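Side-chain contacts in putative Chlorite dismutase TA0507 (Thermoplasma acidophilum, PDB 3DTZ), which is of unknown function but, as a protein of the chlorite dismutase family, may bind heme and act as an oxidoreductase: residues N87-L90 against M91-K95; R217-K220 against W221-K224. All coordinates share one frame; numbering follows the deposited sequence.

Overall arrangement
Contacts 1 and 2 are both local, each joining side chains and carbonyls a few residues apart along one continuous piece of chain. Contact 1 is the first turns of helix 88-102; contact 2 is the turn that leads from the loop after helix 203-213 into strand 222-223. Their centres are about 32 Å apart and their nearest atoms about 19 Å, so they do not touch. The connection runs through the antiparallel sheet: helix 88-102 rests on strands 79-85 and 25-33, whereas strand 222-223 pairs with 139-147. Each also meets a neighbouring copy of the protein, contact 1 the second subunit and contact 2 the third. Neither involves a ligand among the residues described.

Contact 1: residues N87-L90 against M91-K95; sequences NPDL and MILAK
Met91, a selenomethionine, meets Asn87 through backbone and side chain together: its N donates to Asn87 O at 3.1 Å, and its CG lies 3.5 Å from that same Asn87 O. The chain of Met91 is bent at its second and third torsions, which takes its selenium end away from residues 87-90 and onto the sheet, among Tyr25, Ser27 and Tyr83. At Ile92 the N bonds to Pro88 O, while the CG2 branch comes to 3.2 Å from Asp89 O; with CG1 anti to the backbone N (chi1 -179°), CG2 is the branch left facing back along the helix.

Leu93 carries the main side-chain contact. Its N bonds to Asp89 O at 3.1 Å with a nearly straight N-H (165°), and its CD1 methyl comes over one face of the Asp89 carboxylate, off-centre, 3.9 Å from both OD1 and OD2. CD1 also reaches Leu90 CD2 at 4.3 Å, a looser apolar touch. Ala94 N donates to Leu90 O at 3.0 Å, an oxygen that accepts from Tyr64 OH as well. Beyond, Lys95 NZ bonds to backbone oxygens of Ser72 and Ser77 of the second subunit.

At the start, Asn87 OD1 accepts from Asp89 N at 2.9 Å and weakly from Leu90 N, giving first-turn amides a partner: an asparagine N-cap opening an alpha helix that packs on an antiparallel sheet.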
loop_
_atom_site.group_PDB
_atom_site.type_symbol
_atom_site.label_atom_id
_atom_site.label_comp_id
_atom_site.label_asym_id
_atom_site.label_seq_id
_atom_site.Cartn_x
_atom_site.Cartn_y
_atom_site.Cartn_z
ATOM N N ASN D 87 10.897 8.641 30.745
ATOM C CA ASN D 87 9.657 9.424 30.953
ATOM C C ASN D 87 8.760 9.396 29.710
ATOM O O ASN D 87 9.083 10.031 28.702
ATOM C CB ASN D 87 9.980 10.880 31.335
ATOM C CG ASN D 87 8.746 11.653 31.828
ATOM O OD1 ASN D 87 7.615 11.352 31.453
ATOM N ND2 ASN D 87 8.974 12.639 32.691
ATOM N N PRO D 88 7.615 8.700 29.794
ATOM C CA PRO D 88 6.728 8.581 28.625
ATOM C C PRO D 88 6.082 9.908 28.201
ATOM O O PRO D 88 5.712 10.063 27.038
ATOM C CB PRO D 88 5.687 7.543 29.063
ATOM C CG PRO D 88 5.683 7.582 30.533
ATOM C CD PRO D 88 7.072 8.012 30.979
ATOM N N ASP D 89 5.992 10.852 29.139
ATOM C CA ASP D 89 5.552 12.233 28.889
ATOM C C ASP D 89 6.589 12.978 28.069
ATOM O O ASP D 89 6.259 13.696 27.129
ATOM C CB ASP D 89 5.268 12.945 30.237
ATOM C CG ASP D 89 4.918 14.441 30.084
ATOM O OD1 ASP D 89 4.009 14.778 29.288
ATOM O OD2 ASP D 89 5.550 15.277 30.787
ATOM N N LEU D 90 7.858 12.793 28.399
ATOM C CA LEU D 90 8.916 13.323 27.552
ATOM C C LEU D 90 8.910 12.700 26.162
ATOM O O LEU D 90 9.304 13.347 25.209
ATOM C CB LEU D 90 10.284 13.184 28.220
ATOM C CG LEU D 90 10.479 14.019 29.507
ATOM C CD1 LEU D 90 11.906 13.884 29.937
ATOM C CD2 LEU D 90 10.118 15.492 29.265
HETATM N N MSE D 91 8.478 11.446 26.045
HETATM C CA MSE D 91 8.481 10.780 24.733
HETATM C C MSE D 91 7.431 11.421 23.810
HETATM O O MSE D 91 7.693 11.659 22.626
HETATM C CB MSE D 91 8.263 9.253 24.867
HETATM C CG MSE D 91 9.422 8.515 25.603
HETATM SE SE MSE D 91 11.156 8.801 24.750
HETATM C CE MSE D 91 10.980 7.678 23.203
ATOM N N ILE D 92 6.246 11.695 24.346
ATOM C CA ILE D 92 5.200 12.314 23.498
ATOM C C ILE D 92 5.566 13.786 23.189
ATOM O O ILE D 92 5.394 14.262 22.055
ATOM C CB ILE D 92 3.774 12.140 24.090
ATOM C CG1 ILE D 92 2.720 12.789 23.155
ATOM C CG2 ILE D 92 3.652 12.692 25.500
ATOM C CD1 ILE D 92 2.694 12.152 21.801
ATOM N N LEU D 93 6.118 14.485 24.178
ATOM C CA LEU D 93 6.594 15.883 23.964
ATOM C C LEU D 93 7.669 15.988 22.875
ATOM O O LEU D 93 7.664 16.926 22.043
ATOM C CB LEU D 93 7.116 16.467 25.280
ATOM C CG LEU D 93 6.007 16.896 26.238
ATOM C CD1 LEU D 93 6.588 17.183 27.590
ATOM C CD2 LEU D 93 5.248 18.130 25.683
ATOM N N ALA D 94 8.573 15.016 22.872
ATOM C CA ALA D 94 9.655 14.963 21.877
ATOM C C ALA D 94 9.067 14.717 20.495
ATOM O O ALA D 94 9.407 15.412 19.552
ATOM C CB ALA D 94 10.634 13.860 22.230
ATOM N N LYS D 95 8.146 13.757 20.394
ATOM C CA LYS D 95 7.526 13.464 19.080
ATOM C C LYS D 95 6.803 14.714 18.553
ATOM O O LYS D 95 6.934 15.084 17.387
ATOM C CB LYS D 95 6.593 12.248 19.169
ATOM C CG LYS D 95 5.824 11.934 17.835
ATOM C CD LYS D 95 4.453 12.644 17.848
ATOM C CE LYS D 95 3.635 12.337 16.560
ATOM N NZ LYS D 95 2.255 12.870 16.726
#

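Contact 2: residues R217-K220 against W221-K224; sequences RARK and WIIK
Trp221 packs against the carbonyls of Arg217 and Ala218 and the side chain of Lys220, the tight part of the contact. Its N donates to Ala218 O at 3.1 Å, and that oxygen also sits at the edge of the indole, in its plane. Arg217 O approaches the benzo side obliquely, 3.2 Å from Trp221 CZ3. Over one face lies Lys220 CB, in a CH-pi contact 4.2 Å from the centroid of the six-membered ring and 22° off its normal; Lys220 CE stays on that side of the indole plane, near the CZ3-CH2 rim, 4.0 Å from Trp221 CZ3. With CG anti to the carbonyl carbon (chi1 -65°), the indole is laid back along residues 217-220, where Trp151 and Ile162 add to its surroundings. Replacing it by the methyl of an alanine is likely to leave the Lys220 methylenes without their aromatic face and to open a gap beside Arg217 O.

Round Ile222 the side chains meet more loosely: CD1 reaches Ala218 CB only at 4.4 Å, and CG2 lies over a guanidinium face of Arg219, offset toward its rim, 3.8 Å from NH1. Water enters here, donating to Arg219 O, at 2.6 Å, and to Ile222 O; Lys220 is likewise exposed.

The long side chains thus lend apolar stems and a guanidinium face to the turn, while Arg217 and Arg219 form salt bridges to Glu161 and Glu225 beyond it, which probably offset their charges.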
loop_
_atom_site.group_PDB
_atom_site.type_symbol
_atom_site.label_atom_id
_atom_site.label_comp_id
_atom_site.label_asym_id
_atom_site.label_seq_id
_atom_site.Cartn_x
_atom_site.Cartn_y
_atom_site.Cartn_z
ATOM N N ARG D 217 18.224 -21.298 13.299
ATOM C CA ARG D 217 16.859 -21.822 13.343
ATOM C C ARG D 217 15.816 -20.741 13.697
ATOM O O ARG D 217 14.661 -20.812 13.242
ATOM C CB ARG D 217 16.741 -22.970 14.369
ATOM C CG ARG D 217 17.567 -24.214 14.086
ATOM C CD ARG D 217 17.159 -25.356 15.053
ATOM N NE ARG D 217 17.792 -25.224 16.371
ATOM C CZ ARG D 217 17.236 -25.572 17.533
ATOM N NH1 ARG D 217 16.005 -26.067 17.578
ATOM N NH2 ARG D 217 17.914 -25.416 18.667
ATOM N N ALA D 218 16.233 -19.767 14.509
ATOM C CA ALA D 218 15.377 -18.623 14.911
ATOM C C ALA D 218 14.668 -17.978 13.716
ATOM O O ALA D 218 13.512 -17.566 13.822
ATOM C CB ALA D 218 16.195 -17.583 15.681
ATOM N N ARG D 219 15.348 -17.938 12.566
ATOM C CA ARG D 219 14.790 -17.354 11.328
ATOM C C ARG D 219 13.440 -17.941 10.889
ATOM O O ARG D 219 12.640 -17.256 10.232
ATOM C CB ARG D 219 15.786 -17.495 10.183
ATOM C CG ARG D 219 17.095 -16.739 10.409
ATOM C CD ARG D 219 16.888 -15.240 10.643
ATOM N NE ARG D 219 16.086 -14.580 9.604
ATOM C CZ ARG D 219 15.733 -13.287 9.625
ATOM N NH1 ARG D 219 16.128 -12.482 10.617
ATOM N NH2 ARG D 219 14.999 -12.777 8.635
ATOM N N LYS D 220 13.198 -19.200 11.250
ATOM C CA LYS D 220 11.995 -19.901 10.813
ATOM C C LYS D 220 10.727 -19.215 11.329
ATOM O O LYS D 220 9.669 -19.331 10.711
ATOM C CB LYS D 220 12.018 -21.369 11.259
ATOM C CG LYS D 220 13.065 -22.225 10.541
ATOM C CD LYS D 220 12.913 -23.700 10.861
ATOM C CE LYS D 220 13.533 -24.073 12.195
ATOM N NZ LYS D 220 13.342 -25.551 12.439
ATOM N N TRP D 221 10.851 -18.495 12.445
ATOM C CA TRP D 221 9.705 -17.845 13.067
ATOM C C TRP D 221 9.698 -16.320 12.916
ATOM O O TRP D 221 8.758 -15.668 13.377
ATOM C CB TRP D 221 9.613 -18.204 14.552
ATOM C CG TRP D 221 9.351 -19.662 14.824
ATOM C CD1 TRP D 221 8.139 -20.281 14.930
ATOM C CD2 TRP D 221 10.340 -20.667 15.047
ATOM N NE1 TRP D 221 8.313 -21.635 15.198
ATOM C CE2 TRP D 221 9.658 -21.888 15.284
ATOM C CE3 TRP D 221 11.741 -20.656 15.073
ATOM C CZ2 TRP D 221 10.333 -23.085 15.519
ATOM C CZ3 TRP D 221 12.406 -21.838 15.322
ATOM C CH2 TRP D 221 11.705 -23.038 15.545
ATOM N N ILE D 222 10.732 -15.764 12.287
ATOM C CA ILE D 222 10.894 -14.303 12.201
ATOM C C ILE D 222 10.214 -13.757 10.944
ATOM O O ILE D 222 10.383 -14.311 9.828
ATOM C CB ILE D 222 12.385 -13.901 12.259
ATOM C CG1 ILE D 222 12.928 -14.202 13.655
ATOM C CG2 ILE D 222 12.580 -12.411 11.849
ATOM C CD1 ILE D 222 14.444 -14.040 13.820
ATOM N N ILE D 223 9.411 -12.709 11.125
ATOM C CA ILE D 223 8.744 -12.039 10.002
ATOM C C ILE D 223 8.814 -10.489 10.072
ATOM O O ILE D 223 9.271 -9.911 11.070
ATOM C CB ILE D 223 7.247 -12.498 9.854
ATOM C CG1 ILE D 223 6.450 -12.235 11.132
ATOM C CG2 ILE D 223 7.145 -14.004 9.446
ATOM C CD1 ILE D 223 4.970 -12.534 11.018
ATOM N N LYS D 224 8.340 -9.850 8.994
ATOM C CA LYS D 224 8.013 -8.408 8.916
ATOM C C LYS D 224 9.128 -7.401 9.314
ATOM O O LYS D 224 8.872 -6.351 9.958
ATOM C CB LYS D 224 6.656 -8.127 9.607
ATOM C CG LYS D 224 5.516 -8.855 8.887
ATOM C CD LYS D 224 4.131 -8.322 9.221
ATOM C CE LYS D 224 3.411 -9.212 10.222
ATOM N NZ LYS D 224 3.921 -9.002 11.605
HETATM O O HOH W 1 12.976 -15.338 8.447
#